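Local coordinates for protein replicative DNA helicase (Mycobacterium chimaera, PDB 6RIY) that is an intein of the Hedgehog/intein fold that in its native form probably excises itself from the helicase precursor by protein splicing, at residues F53-V58 with P107-E112. Numbering follows the deposited sequence.
Sequences FSDGTV and PVVQIE
Ser54 grips the backbone of Gln110 with two hydrogen bonds of unequal straightness. Ser54 N donates to Gln110 O at 2.8 Å; the approach lies in the carbonyl plane, but the N-H is bent, with 136° at the hydrogen. In return Gln110 N reaches Ser54 OG at 2.9 Å, nearly straight at 167°. With chi1 at 55°, OG sits between the backbone N and carbonyl carbon of Ser54 and replaces Ser54 O, the usual acceptor in an antiparallel hydrogen-bonded pair, which lies 6.5 Å from Gln110 N. Gln110 O also receives a CA-H...O contact from Phe53 CA, beside the antiparallel non-hydrogen-bonded pair of Phe53 and Ile111.

Val109 divides its two methyls between Phe53 and Asp55. The apolar contact is CG2, oblique to Phe53 CD1 at 3.5 Å; CG1 makes van der Waals contact with the Asp55 carboxylate. Ile111 CG1 lies alongside Phe53 CE1, and Ile86 and Val141 also pack on Phe53. Glu112 CG lies over the Phe53-Ser54 peptide, 3.6 Å from Phe53 C, and a bend at chi2 brings OE2 near Ser54 CB.

Just past the type I turn Phe53-Gly56, Asp55 OD1 accepts from Thr57 N at 3.0 Å, an Asx turn, and Asp55 OD2 accepts from Thr57 OG1 at 2.7 Å. Both donors stand above the carboxylate plane, pinning its rotation.

The chemistry implies that a serine side chain extends hydrogen bonding from strand 107-117 into the 48-53/58-62 hairpin of this Hedgehog/intein-fold sheet, while Asp55 supplements the turn's backbone bonds.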
ATOM      1  N   PHE A  53       7.761  -8.423  -0.517  1.00 11.15           N
ATOM      2  CA  PHE A  53       7.957  -8.361  -1.961  1.00 15.40           C
ATOM      3  C   PHE A  53       9.369  -8.777  -2.330  1.00 15.99           C
ATOM      4  O   PHE A  53      10.255  -8.867  -1.486  1.00 14.44           O
ATOM      5  CB  PHE A  53       7.644  -6.960  -2.472  1.00 11.70           C
ATOM      6  CG  PHE A  53       6.229  -6.555  -2.214  1.00  9.81           C
ATOM      7  CD1 PHE A  53       5.222  -6.916  -3.096  1.00 15.12           C
ATOM      8  CD2 PHE A  53       5.905  -5.836  -1.080  1.00 12.45           C
ATOM      9  CE1 PHE A  53       3.902  -6.550  -2.861  1.00 15.86           C
ATOM     10  CE2 PHE A  53       4.580  -5.474  -0.825  1.00 10.97           C
ATOM     11  CZ  PHE A  53       3.581  -5.832  -1.732  1.00 16.21           C
ATOM     12  N   SER A  54       9.568  -9.038  -3.626  1.00 17.05           N
ATOM     13  CA  SER A  54      10.851  -9.541  -4.096  1.00 15.55           C
ATOM     14  C   SER A  54      11.963  -8.501  -4.031  1.00 16.60           C
ATOM     15  O   SER A  54      13.134  -8.873  -4.173  1.00 18.93           O
ATOM     16  CB  SER A  54      10.717 -10.058  -5.528  1.00 15.76           C
ATOM     17  OG  SER A  54      10.183  -9.051  -6.367  1.00 16.25           O
ATOM     18  N   ASP A  55      11.637  -7.228  -3.816  1.00 15.41           N
ATOM     19  CA  ASP A  55      12.642  -6.176  -3.727  1.00 17.42           C
ATOM     20  C   ASP A  55      13.135  -5.960  -2.306  1.00 19.26           C
ATOM     21  O   ASP A  55      14.006  -5.115  -2.087  1.00 23.80           O
ATOM     22  CB  ASP A  55      12.081  -4.862  -4.272  1.00 19.17           C
ATOM     23  CG  ASP A  55      10.953  -4.313  -3.405  1.00 19.54           C
ATOM     24  OD1 ASP A  55      10.279  -5.119  -2.724  1.00 18.08           O
ATOM     25  OD2 ASP A  55      10.740  -3.085  -3.409  1.00 27.34           O
ATOM     26  N   GLY A  56      12.591  -6.690  -1.338  1.00 18.01           N
ATOM     27  CA  GLY A  56      12.925  -6.502   0.057  1.00 17.88           C
ATOM     28  C   GLY A  56      11.914  -5.685   0.830  1.00 18.43           C
ATOM     29  O   GLY A  56      11.993  -5.635   2.059  1.00 16.54           O
ATOM     30  N   THR A  57      10.966  -5.050   0.148  1.00 16.66           N
ATOM     31  CA  THR A  57       9.946  -4.271   0.833  1.00 14.11           C
ATOM     32  C   THR A  57       9.004  -5.193   1.597  1.00 13.35           C
ATOM     33  O   THR A  57       8.519  -6.195   1.056  1.00 14.39           O
ATOM     34  CB  THR A  57       9.146  -3.436  -0.170  1.00 11.50           C
ATOM     35  OG1 THR A  57      10.018  -2.523  -0.841  1.00 16.95           O
ATOM     36  CG2 THR A  57       8.029  -2.646   0.549  1.00 11.49           C
ATOM     37  N   VAL A  58       8.732  -4.839   2.850  1.00 14.24           N
ATOM     38  CA  VAL A  58       7.756  -5.528   3.681  1.00 12.71           C
ATOM     39  C   VAL A  58       6.744  -4.494   4.158  1.00 12.85           C
ATOM     40  O   VAL A  58       7.122  -3.497   4.784  1.00 14.12           O
ATOM     41  CB  VAL A  58       8.418  -6.230   4.875  1.00 16.67           C
ATOM     42  CG1 VAL A  58       7.362  -6.721   5.858  1.00 13.72           C
ATOM     43  CG2 VAL A  58       9.292  -7.381   4.384  1.00 19.95           C
ATOM     44  N   PRO A 107       6.007  -4.835 -15.227  1.00 38.59           N
ATOM     45  CA  PRO A 107       6.064  -5.532 -13.933  1.00 34.97           C
ATOM     46  C   PRO A 107       6.967  -4.813 -12.939  1.00 30.81           C
ATOM     47  O   PRO A 107       8.067  -4.368 -13.279  1.00 36.33           O
ATOM     48  CB  PRO A 107       6.631  -6.906 -14.303  1.00 38.34           C
ATOM     49  CG  PRO A 107       7.488  -6.631 -15.510  1.00 41.80           C
ATOM     50  CD  PRO A 107       6.839  -5.488 -16.254  1.00 43.41           C
ATOM     51  N   VAL A 108       6.492  -4.703 -11.699  1.00 21.87           N
ATOM     52  CA  VAL A 108       7.154  -3.908 -10.663  1.00 18.72           C
ATOM     53  C   VAL A 108       7.895  -4.798  -9.666  1.00 19.16           C
ATOM     54  O   VAL A 108       9.124  -4.723  -9.547  1.00 19.80           O
ATOM     55  CB  VAL A 108       6.153  -2.973  -9.950  1.00 25.32           C
ATOM     56  CG1 VAL A 108       6.819  -2.294  -8.766  1.00 23.47           C
ATOM     57  CG2 VAL A 108       5.596  -1.949 -10.930  1.00 27.25           C
ATOM     58  N   VAL A 109       7.157  -5.632  -8.923  1.00 16.62           N
ATOM     59  CA  VAL A 109       7.732  -6.585  -7.976  1.00 17.67           C
ATOM     60  C   VAL A 109       6.887  -7.852  -7.967  1.00 22.21           C
ATOM     61  O   VAL A 109       5.739  -7.865  -8.416  1.00 19.43           O
ATOM     62  CB  VAL A 109       7.827  -6.043  -6.525  1.00 15.62           C
ATOM     63  CG1 VAL A 109       8.921  -4.994  -6.383  1.00 23.79           C
ATOM     64  CG2 VAL A 109       6.463  -5.530  -6.048  1.00 13.70           C
ATOM     65  N   GLN A 110       7.469  -8.924  -7.430  1.00 16.61           N
ATOM     66  CA  GLN A 110       6.789 -10.195  -7.220  1.00 16.69           C
ATOM     67  C   GLN A 110       6.427 -10.331  -5.744  1.00 16.00           C
ATOM     68  O   GLN A 110       7.180  -9.891  -4.871  1.00 14.95           O
ATOM     69  CB  GLN A 110       7.685 -11.357  -7.659  1.00 18.86           C
ATOM     70  CG  GLN A 110       7.032 -12.727  -7.698  1.00 22.55           C
ATOM     71  CD  GLN A 110       7.628 -13.609  -8.771  1.00 29.00           C
ATOM     72  OE1 GLN A 110       8.849 -13.727  -8.884  1.00 30.45           O
ATOM     73  NE2 GLN A 110       6.768 -14.232  -9.577  1.00 23.12           N
ATOM     74  N   ILE A 111       5.266 -10.929  -5.468  1.00 14.71           N
ATOM     75  CA  ILE A 111       4.918 -11.269  -4.090  1.00 14.82           C
ATOM     76  C   ILE A 111       5.750 -12.466  -3.654  1.00 18.13           C
ATOM     77  O   ILE A 111       5.771 -13.511  -4.319  1.00 20.36           O
ATOM     78  CB  ILE A 111       3.420 -11.556  -3.945  1.00 22.83           C
ATOM     79  CG1 ILE A 111       2.642 -10.242  -3.861  1.00 27.99           C
ATOM     80  CG2 ILE A 111       3.157 -12.395  -2.667  1.00 21.40           C
ATOM     81  CD1 ILE A 111       2.436  -9.544  -5.197  1.00 25.27           C
ATOM     82  N   GLU A 112       6.467 -12.309  -2.543  1.00 15.33           N
ATOM     83  CA  GLU A 112       7.201 -13.437  -1.995  1.00 19.24           C
ATOM     84  C   GLU A 112       6.372 -14.204  -0.980  1.00 23.55           C
ATOM     85  O   GLU A 112       6.383 -15.439  -0.977  1.00 28.78           O
ATOM     86  CB  GLU A 112       8.507 -12.969  -1.353  1.00 23.15           C
ATOM     87  CG  GLU A 112       9.502 -12.358  -2.333  1.00 28.64           C
ATOM     88  CD  GLU A 112      10.236 -13.392  -3.173  1.00 31.83           C
ATOM     89  OE1 GLU A 112       9.651 -14.451  -3.490  1.00 31.98           O
ATOM     90  OE2 GLU A 112      11.414 -13.147  -3.511  1.00 33.56           O
TER